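Local coordinates for type III effector NopAA (Sinorhizobium fredii USDA 257, PDB 6SDU), which hydrolyses xyloglucan as a glycoside hydrolase family 12 enzyme, delivered as a type III effector by a symbiotic rhizobium, at residues S30-N38 and I50-W58; K82-L90 and F204-V212. One frame throughout, in Å; residues are numbered along the deposited sequence.

Interaction 1 (S30-N38 and I50-W58); sequences SRDGYSWNN and ISVSGVNRW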
loop_
_atom_site.group_PDB
_atom_site.type_symbol
_atom_site.label_atom_id
_atom_site.label_comp_id
_atom_site.label_asym_id
_atom_site.label_seq_id
_atom_site.Cartn_x
_atom_site.Cartn_y
_atom_site.Cartn_z
ATOM N N SER A 30 -7.034 17.536 -0.209
ATOM C CA SER A 30 -8.159 16.697 0.193
ATOM C C SER A 30 -9.436 17.224 -0.438
ATOM O O SER A 30 -9.586 18.435 -0.620
ATOM C CB SER A 30 -8.317 16.629 1.707
ATOM O OG SER A 30 -8.368 17.935 2.227
ATOM N N ARG A 31 -10.298 16.299 -0.864
ATOM C CA ARG A 31 -11.597 16.620 -1.444
ATOM C C ARG A 31 -12.563 15.474 -1.146
ATOM O O ARG A 31 -12.216 14.307 -1.362
ATOM C CB ARG A 31 -11.511 16.865 -2.962
ATOM C CG ARG A 31 -12.889 17.190 -3.557
ATOM C CD ARG A 31 -12.813 17.853 -4.915
ATOM N NE ARG A 31 -12.094 19.129 -4.884
ATOM C CZ ARG A 31 -11.937 19.925 -5.946
ATOM N NH1 ARG A 31 -12.407 19.545 -7.144
ATOM N NH2 ARG A 31 -11.267 21.072 -5.817
ATOM N N ASP A 32 -13.722 15.797 -0.560
ATOM C CA ASP A 32 -14.811 14.830 -0.338
ATOM C C ASP A 32 -14.369 13.595 0.436
ATOM O O ASP A 32 -14.747 12.469 0.099
ATOM C CB ASP A 32 -15.456 14.382 -1.658
ATOM C CG ASP A 32 -16.248 15.481 -2.343
ATOM O OD1 ASP A 32 -16.664 16.446 -1.667
ATOM O OD2 ASP A 32 -16.487 15.352 -3.565
ATOM N N GLY A 33 -13.570 13.780 1.481
ATOM C CA GLY A 33 -13.157 12.626 2.260
ATOM C C GLY A 33 -11.929 11.894 1.758
ATOM O O GLY A 33 -11.456 10.974 2.440
ATOM N N TYR A 34 -11.442 12.207 0.563
ATOM C CA TYR A 34 -10.218 11.603 0.068
ATOM C C TYR A 34 -9.107 12.627 0.226
ATOM O O TYR A 34 -9.330 13.829 0.051
ATOM C CB TYR A 34 -10.352 11.179 -1.399
ATOM C CG TYR A 34 -11.289 10.011 -1.662
ATOM C CD1 TYR A 34 -12.674 10.193 -1.729
ATOM C CD2 TYR A 34 -10.789 8.725 -1.876
ATOM C CE1 TYR A 34 -13.532 9.124 -1.987
ATOM C CE2 TYR A 34 -11.641 7.653 -2.134
ATOM C CZ TYR A 34 -13.012 7.855 -2.184
ATOM O OH TYR A 34 -13.853 6.789 -2.431
ATOM N N SER A 35 -7.916 12.162 0.572
ATOM C CA SER A 35 -6.753 13.034 0.578
ATOM C C SER A 35 -5.624 12.373 -0.197
ATOM O O SER A 35 -5.565 11.144 -0.326
ATOM C CB SER A 35 -6.315 13.411 2.006
ATOM O OG SER A 35 -5.874 12.286 2.732
ATOM N N TRP A 36 -4.766 13.211 -0.774
ATOM C CA TRP A 36 -3.616 12.764 -1.554
ATOM C C TRP A 36 -2.353 13.358 -0.950
ATOM O O TRP A 36 -2.331 14.549 -0.619
ATOM C CB TRP A 36 -3.759 13.172 -3.021
ATOM C CG TRP A 36 -4.909 12.484 -3.747
ATOM C CD1 TRP A 36 -4.835 11.365 -4.549
ATOM C CD2 TRP A 36 -6.288 12.883 -3.751
ATOM N NE1 TRP A 36 -6.087 11.045 -5.032
ATOM C CE2 TRP A 36 -6.993 11.961 -4.568
ATOM C CE3 TRP A 36 -6.998 13.932 -3.148
ATOM C CZ2 TRP A 36 -8.376 12.049 -4.781
ATOM C CZ3 TRP A 36 -8.365 14.029 -3.369
ATOM C CH2 TRP A 36 -9.043 13.085 -4.176
ATOM N N ASN A 37 -1.306 12.536 -0.804
ATOM C CA ASN A 37 -0.070 12.935 -0.134
ATOM C C ASN A 37 1.152 12.563 -0.967
ATOM O O ASN A 37 1.361 11.386 -1.276
ATOM C CB ASN A 37 0.004 12.280 1.244
ATOM C CG ASN A 37 -1.194 12.628 2.100
ATOM O OD1 ASN A 37 -1.173 13.636 2.811
ATOM N ND2 ASN A 37 -2.263 11.817 2.015
ATOM N N ASN A 38 1.957 13.574 -1.317
ATOM C CA ASN A 38 3.216 13.420 -2.067
ATOM C C ASN A 38 4.381 13.108 -1.125
ATOM O O ASN A 38 5.342 13.870 -1.017
ATOM C CB ASN A 38 3.503 14.681 -2.874
ATOM C CG ASN A 38 4.457 14.427 -4.014
ATOM O OD1 ASN A 38 4.486 13.333 -4.561
ATOM N ND2 ASN A 38 5.261 15.426 -4.363
ATOM N N ILE A 50 2.905 14.442 -8.153
ATOM C CA ILE A 50 1.589 13.825 -8.060
ATOM C C ILE A 50 0.575 14.787 -8.676
ATOM O O ILE A 50 0.696 16.012 -8.535
ATOM C CB ILE A 50 1.271 13.493 -6.585
ATOM C CG1 ILE A 50 0.017 12.621 -6.445
ATOM C CG2 ILE A 50 1.197 14.773 -5.754
ATOM C CD1 ILE A 50 -0.181 12.120 -5.013
ATOM N N SER A 51 -0.374 14.247 -9.440
ATOM C CA SER A 51 -1.463 15.043 -9.999
ATOM C C SER A 51 -2.767 14.313 -9.741
ATOM O O SER A 51 -2.813 13.078 -9.803
ATOM C CB SER A 51 -1.290 15.333 -11.504
ATOM O OG SER A 51 -1.527 14.170 -12.273
ATOM N N VAL A 52 -3.809 15.076 -9.399
ATOM C CA VAL A 52 -5.129 14.527 -9.107
ATOM C C VAL A 52 -6.115 15.056 -10.131
ATOM O O VAL A 52 -6.272 16.277 -10.283
ATOM C CB VAL A 52 -5.592 14.873 -7.688
ATOM C CG1 VAL A 52 -6.957 14.261 -7.447
ATOM C CG2 VAL A 52 -4.574 14.386 -6.681
ATOM N N SER A 53 -6.794 14.146 -10.826
ATOM C CA SER A 53 -7.773 14.583 -11.809
ATOM C C SER A 53 -9.198 14.638 -11.264
ATOM O O SER A 53 -10.034 15.355 -11.824
ATOM C CB SER A 53 -7.727 13.646 -13.018
ATOM O OG SER A 53 -8.659 14.066 -13.983
ATOM N N GLY A 54 -9.459 13.996 -10.137
ATOM C CA GLY A 54 -10.788 13.914 -9.551
ATOM C C GLY A 54 -10.715 12.932 -8.405
ATOM O O GLY A 54 -9.683 12.281 -8.195
ATOM N N VAL A 55 -11.834 12.795 -7.682
ATOM C CA VAL A 55 -11.771 12.046 -6.420
ATOM C C VAL A 55 -11.346 10.600 -6.632
ATOM O O VAL A 55 -10.690 10.004 -5.767
ATOM C CB VAL A 55 -13.123 12.106 -5.666
ATOM C CG1 VAL A 55 -13.263 13.412 -4.926
ATOM C CG2 VAL A 55 -14.280 11.925 -6.617
ATOM N N ASN A 56 -11.658 10.026 -7.784
ATOM C CA ASN A 56 -11.338 8.635 -8.053
ATOM C C ASN A 56 -10.133 8.408 -8.966
ATOM O O ASN A 56 -9.764 7.251 -9.181
ATOM C CB ASN A 56 -12.597 7.921 -8.553
ATOM C CG ASN A 56 -13.726 7.952 -7.496
ATOM O OD1 ASN A 56 -13.505 7.636 -6.314
ATOM N ND2 ASN A 56 -14.924 8.354 -7.917
ATOM N N ARG A 57 -9.512 9.449 -9.530
ATOM C CA ARG A 57 -8.459 9.241 -10.529
ATOM C C ARG A 57 -7.275 10.164 -10.275
ATOM O O ARG A 57 -7.430 11.385 -10.236
ATOM C CB ARG A 57 -8.987 9.471 -11.945
ATOM C CG ARG A 57 -7.952 9.256 -13.018
ATOM C CD ARG A 57 -8.485 9.678 -14.366
ATOM N NE ARG A 57 -9.417 8.691 -14.897
ATOM C CZ ARG A 57 -9.118 7.841 -15.873
ATOM N NH1 ARG A 57 -7.908 7.872 -16.423
ATOM N NH2 ARG A 57 -10.025 6.963 -16.297
ATOM N N TRP A 58 -6.083 9.571 -10.181
ATOM C CA TRP A 58 -4.858 10.293 -9.886
ATOM C C TRP A 58 -3.664 9.577 -10.505
ATOM O O TRP A 58 -3.780 8.478 -11.067
ATOM C CB TRP A 58 -4.669 10.491 -8.376
ATOM C CG TRP A 58 -4.450 9.279 -7.551
ATOM C CD1 TRP A 58 -5.410 8.392 -7.104
ATOM C CD2 TRP A 58 -3.210 8.851 -6.967
ATOM N NE1 TRP A 58 -4.822 7.424 -6.315
ATOM C CE2 TRP A 58 -3.478 7.677 -6.216
ATOM C CE3 TRP A 58 -1.904 9.349 -7.000
ATOM C CZ2 TRP A 58 -2.481 6.998 -5.502
ATOM C CZ3 TRP A 58 -0.908 8.651 -6.323
ATOM C CH2 TRP A 58 -1.203 7.492 -5.575
#

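Interaction 2 (K82-L90 and F204-V212); sequences KPLSSINTL and FGDIEVGSV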
loop_
_atom_site.group_PDB
_atom_site.type_symbol
_atom_site.label_atom_id
_atom_site.label_comp_id
_atom_site.label_asym_id
_atom_site.label_seq_id
_atom_site.Cartn_x
_atom_site.Cartn_y
_atom_site.Cartn_z
ATOM N N LYS A 82 -13.895 3.629 12.693
ATOM C CA LYS A 82 -14.951 2.767 13.210
ATOM C C LYS A 82 -14.340 1.470 13.724
ATOM O O LYS A 82 -13.384 0.966 13.128
ATOM C CB LYS A 82 -15.987 2.423 12.127
ATOM C CG LYS A 82 -16.810 3.599 11.644
ATOM C CD LYS A 82 -17.681 3.255 10.431
ATOM C CE LYS A 82 -18.138 1.816 10.449
ATOM N NZ LYS A 82 -19.552 1.676 10.902
ATOM N N PRO A 83 -14.886 0.906 14.810
ATOM C CA PRO A 83 -14.455 -0.431 15.238
ATOM C C PRO A 83 -14.798 -1.480 14.196
ATOM O O PRO A 83 -15.814 -1.396 13.497
ATOM C CB PRO A 83 -15.262 -0.677 16.522
ATOM C CG PRO A 83 -15.690 0.666 16.976
ATOM C CD PRO A 83 -15.916 1.445 15.710
ATOM N N LEU A 84 -13.928 -2.485 14.101
ATOM C CA LEU A 84 -14.144 -3.551 13.129
ATOM C C LEU A 84 -15.520 -4.190 13.308
ATOM O O LEU A 84 -16.206 -4.501 12.326
ATOM C CB LEU A 84 -13.051 -4.599 13.275
ATOM C CG LEU A 84 -13.078 -5.725 12.263
ATOM C CD1 LEU A 84 -13.091 -5.156 10.827
ATOM C CD2 LEU A 84 -11.841 -6.540 12.523
ATOM N N SER A 85 -15.952 -4.356 14.560
ATOM C CA SER A 85 -17.225 -5.011 14.842
ATOM C C SER A 85 -18.417 -4.194 14.349
ATOM O O SER A 85 -19.446 -4.770 13.971
ATOM C CB SER A 85 -17.340 -5.275 16.347
ATOM O OG SER A 85 -17.258 -4.070 17.091
ATOM N N SER A 86 -18.298 -2.866 14.319
ATOM C CA SER A 86 -19.400 -2.029 13.854
ATOM C C SER A 86 -19.475 -1.940 12.332
ATOM O O SER A 86 -20.419 -1.335 11.806
ATOM C CB SER A 86 -19.305 -0.629 14.466
ATOM O OG SER A 86 -18.247 0.113 13.883
ATOM N N ILE A 87 -18.493 -2.483 11.617
ATOM C CA ILE A 87 -18.425 -2.347 10.168
ATOM C C ILE A 87 -19.238 -3.452 9.506
ATOM O O ILE A 87 -19.041 -4.642 9.785
ATOM C CB ILE A 87 -16.964 -2.373 9.683
ATOM C CG1 ILE A 87 -16.236 -1.103 10.116
ATOM C CG2 ILE A 87 -16.894 -2.519 8.161
ATOM C CD1 ILE A 87 -14.724 -1.254 10.222
ATOM N N ASN A 88 -20.117 -3.059 8.589
ATOM C CA ASN A 88 -20.902 -3.984 7.782
ATOM C C ASN A 88 -20.277 -4.237 6.418
ATOM O O ASN A 88 -20.319 -5.369 5.916
ATOM C CB ASN A 88 -22.326 -3.440 7.584
ATOM C CG ASN A 88 -22.995 -3.024 8.899
ATOM O OD1 ASN A 88 -23.253 -3.856 9.775
ATOM N ND2 ASN A 88 -23.270 -1.726 9.039
ATOM N N THR A 89 -19.697 -3.203 5.806
ATOM C CA THR A 89 -19.026 -3.330 4.519
ATOM C C THR A 89 -17.795 -2.435 4.497
ATOM O O THR A 89 -17.897 -1.236 4.766
ATOM C CB THR A 89 -19.971 -2.931 3.376
ATOM O OG1 THR A 89 -21.000 -3.917 3.228
ATOM C CG2 THR A 89 -19.212 -2.782 2.076
ATOM N N LEU A 90 -16.644 -3.006 4.147
ATOM C CA LEU A 90 -15.427 -2.221 3.916
ATOM C C LEU A 90 -14.681 -2.877 2.759
ATOM O O LEU A 90 -13.952 -3.860 2.939
ATOM C CB LEU A 90 -14.550 -2.116 5.158
ATOM C CG LEU A 90 -13.316 -1.210 4.993
ATOM C CD1 LEU A 90 -13.689 0.185 4.483
ATOM C CD2 LEU A 90 -12.554 -1.091 6.292
ATOM N N PHE A 204 -4.551 -8.942 16.487
ATOM C CA PHE A 204 -5.193 -7.843 17.199
ATOM C C PHE A 204 -6.626 -8.248 17.527
ATOM O O PHE A 204 -7.125 -9.271 17.054
ATOM C CB PHE A 204 -5.164 -6.527 16.396
ATOM C CG PHE A 204 -5.533 -6.673 14.938
ATOM C CD1 PHE A 204 -6.835 -7.009 14.552
ATOM C CD2 PHE A 204 -4.582 -6.449 13.944
ATOM C CE1 PHE A 204 -7.170 -7.145 13.196
ATOM C CE2 PHE A 204 -4.909 -6.584 12.581
ATOM C CZ PHE A 204 -6.206 -6.924 12.207
ATOM N N GLY A 205 -7.274 -7.437 18.366
ATOM C CA GLY A 205 -8.661 -7.630 18.782
ATOM C C GLY A 205 -9.639 -6.842 17.930
ATOM O O GLY A 205 -9.474 -6.762 16.705
ATOM N N ASP A 206 -10.670 -6.268 18.561
ATOM C CA ASP A 206 -11.652 -5.430 17.870
ATOM C C ASP A 206 -10.994 -4.073 17.619
ATOM O O ASP A 206 -11.150 -3.095 18.353
ATOM C CB ASP A 206 -12.946 -5.301 18.662
ATOM C CG ASP A 206 -14.050 -4.613 17.860
ATOM O OD1 ASP A 206 -14.011 -4.712 16.611
ATOM O OD2 ASP A 206 -14.957 -3.996 18.469
ATOM N N ILE A 207 -10.204 -4.055 16.556
ATOM C CA ILE A 207 -9.423 -2.894 16.164
ATOM C C ILE A 207 -10.347 -1.777 15.686
ATOM O O ILE A 207 -11.350 -2.025 14.994
ATOM C CB ILE A 207 -8.469 -3.392 15.066
ATOM C CG1 ILE A 207 -7.434 -2.396 14.622
ATOM C CG2 ILE A 207 -9.250 -3.849 13.842
ATOM C CD1 ILE A 207 -6.640 -2.959 13.445
ATOM N N GLU A 208 -10.027 -0.535 16.043
ATOM C CA GLU A 208 -10.708 0.612 15.446
ATOM C C GLU A 208 -9.967 0.980 14.162
ATOM O O GLU A 208 -8.825 1.444 14.207
ATOM C CB GLU A 208 -10.787 1.820 16.379
ATOM C CG GLU A 208 -11.729 2.847 15.753
ATOM C CD GLU A 208 -12.041 4.051 16.605
ATOM O OE1 GLU A 208 -12.796 3.890 17.587
ATOM O OE2 GLU A 208 -11.577 5.167 16.259
ATOM N N VAL A 209 -10.610 0.734 13.023
ATOM C CA VAL A 209 -10.044 1.007 11.705
ATOM C C VAL A 209 -9.924 2.514 11.502
ATOM O O VAL A 209 -10.923 3.243 11.525
ATOM C CB VAL A 209 -10.905 0.347 10.616
ATOM C CG1 VAL A 209 -10.340 0.566 9.194
ATOM C CG2 VAL A 209 -11.055 -1.133 10.933
ATOM N N GLY A 210 -8.701 2.982 11.271
ATOM C CA GLY A 210 -8.390 4.390 11.122
ATOM C C GLY A 210 -8.373 4.843 9.678
ATOM O O GLY A 210 -9.242 5.603 9.250
ATOM N N SER A 211 -7.349 4.441 8.926
ATOM C CA SER A 211 -7.177 4.920 7.562
ATOM C C SER A 211 -6.989 3.776 6.569
ATOM O O SER A 211 -6.274 2.810 6.848
ATOM C CB SER A 211 -5.967 5.854 7.508
ATOM O OG SER A 211 -5.995 6.627 6.330
ATOM N N VAL A 212 -7.594 3.909 5.389
ATOM C CA VAL A 212 -7.338 3.021 4.262
ATOM C C VAL A 212 -6.548 3.829 3.237
ATOM O O VAL A 212 -7.040 4.846 2.736
ATOM C CB VAL A 212 -8.628 2.462 3.638
ATOM C CG1 VAL A 212 -8.306 1.775 2.302
ATOM C CG2 VAL A 212 -9.277 1.468 4.556
#

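Interaction 1 (S30-N38 and I50-W58)
One face of the W36 indole carries V52: its CG2 sits 3.6 Å from the centroid of the W36 five-membered ring, only 14° off the normal, a CH-pi contact. CG1 of the same valine lies over the same indole farther along, 3.7 Å from W36 CE2 and CZ2, and both methyls can reach because V52 CG1 is anti to its own backbone N (chi1 -179°) while CG2 lies beside that N. At the indole edge, near the plane, are the carbonyl oxygen of V55, 3.2 Å from W36 CZ2, and the ring of W58. This last pair is a T-shaped stack: the pyrrole edge of W36 points at the face of W58, five-membered centroids 4.7 Å apart and planes at 70°. W36 NE1 comes down 3.4 Å from W58 CD1.

Y34, two residues back on the same side of its strand, receives V55 O over one face, 4.1 Å from CD2. V55 covers the end of this row, its CG1 reaching R31 CG and the carboxylate of D32. At the other end I50 CG2 packs against CB of N38, while the N38 amide bonds to Q48 and A24.

V55 stands in the type I turn G54–R57, next to the classic bulge of S53 and G54 opposite R57, and faces the type I' hairpin turn R31–Y34. Strands 34-38 and 50-54 run nearly antiparallel, with axes 8.1 Å apart, as layers of the two stacked sheets of a GH12 beta-sandwich. W20 of strand 20-22 meets W36, I50 and V52; V76 of strand 72-83 touches W36 and W58; F229 stacks on W58, and V234 of strand 225-236 gives its backbone N to Y34 OH.

Interaction 2 (K82-L90 and F204-V212)
D206 meets the turn after strand 72-83 with its whole carboxylate. From CB the chain runs out with CG anti to the backbone N (chi1 -171°), which carries the carboxylate across to S85, where D206 CG lies 3.3 Å from S85 OG. The two oxygens then divide the work. D206 OD1 accepts the backbone N-H of S85 on its syn lone pair, S85 N to D206 OD1 2.8 Å and a bent 139° at the hydrogen, and also lies against L84 CB. OD2 takes the hydroxyl of S85, with S85 OG 2.7 Å from D206 OD2; the donor approaches on the syn side but 27° out of the carboxylate plane. OD2 also touches P83 CB. One residue is thus held at two points by one acid, which probably favours the ionised form of D206.

D206 is the centre of an inverse gamma turn that leads into strand 208-218, which pairs antiparallel with the end of strand 72-83 in the larger sheet of the GH12 jelly roll. K82 and V209 form the hydrogen-bonded pair, V209 N to K82 O at 2.8 Å and the return bond longer, and P83 faces E208 in the non-hydrogen-bonded position. L84 N then continues the ladder to I207 O at 2.8 Å, nearly along the C=O axis.

On the V209 side of the sheet the contact is apolar. V209 CG2 meets I87 CD1 at 3.7 Å, the two side chains crossing at about a right angle, while V209 CG1 and L90 CD2 approach tip to tip at 4.0 Å. L195 of helix 191-200 packs on V209 too, and I80 touches both V209 and L90. On the E208 side, its CG lies against the K82 carbonyl, and OE2 bonds to S113 OG.

Overall arrangement
Interaction 1 closes before interaction 2 opens along the chain, strand 57-62 being followed by strand 72-83. Their centres lie about 23 Å apart and their nearest atoms about 7 Å apart, without touching. They share the larger sheet, in which strands 34-40 and 72-83 are neighbours and 208-218 comes next. Interaction 1 works between the layers, joining that sheet to the smaller one through strands 48-54 and 57-62. Interaction 2 works within the larger sheet, tying strand 72-83 to 208-218, a strand far later in sequence that also carries E217 of the glucose-binding pocket. Together they cover both kinds of join, face to face and edge to edge, in the sandwich that carries this pocket.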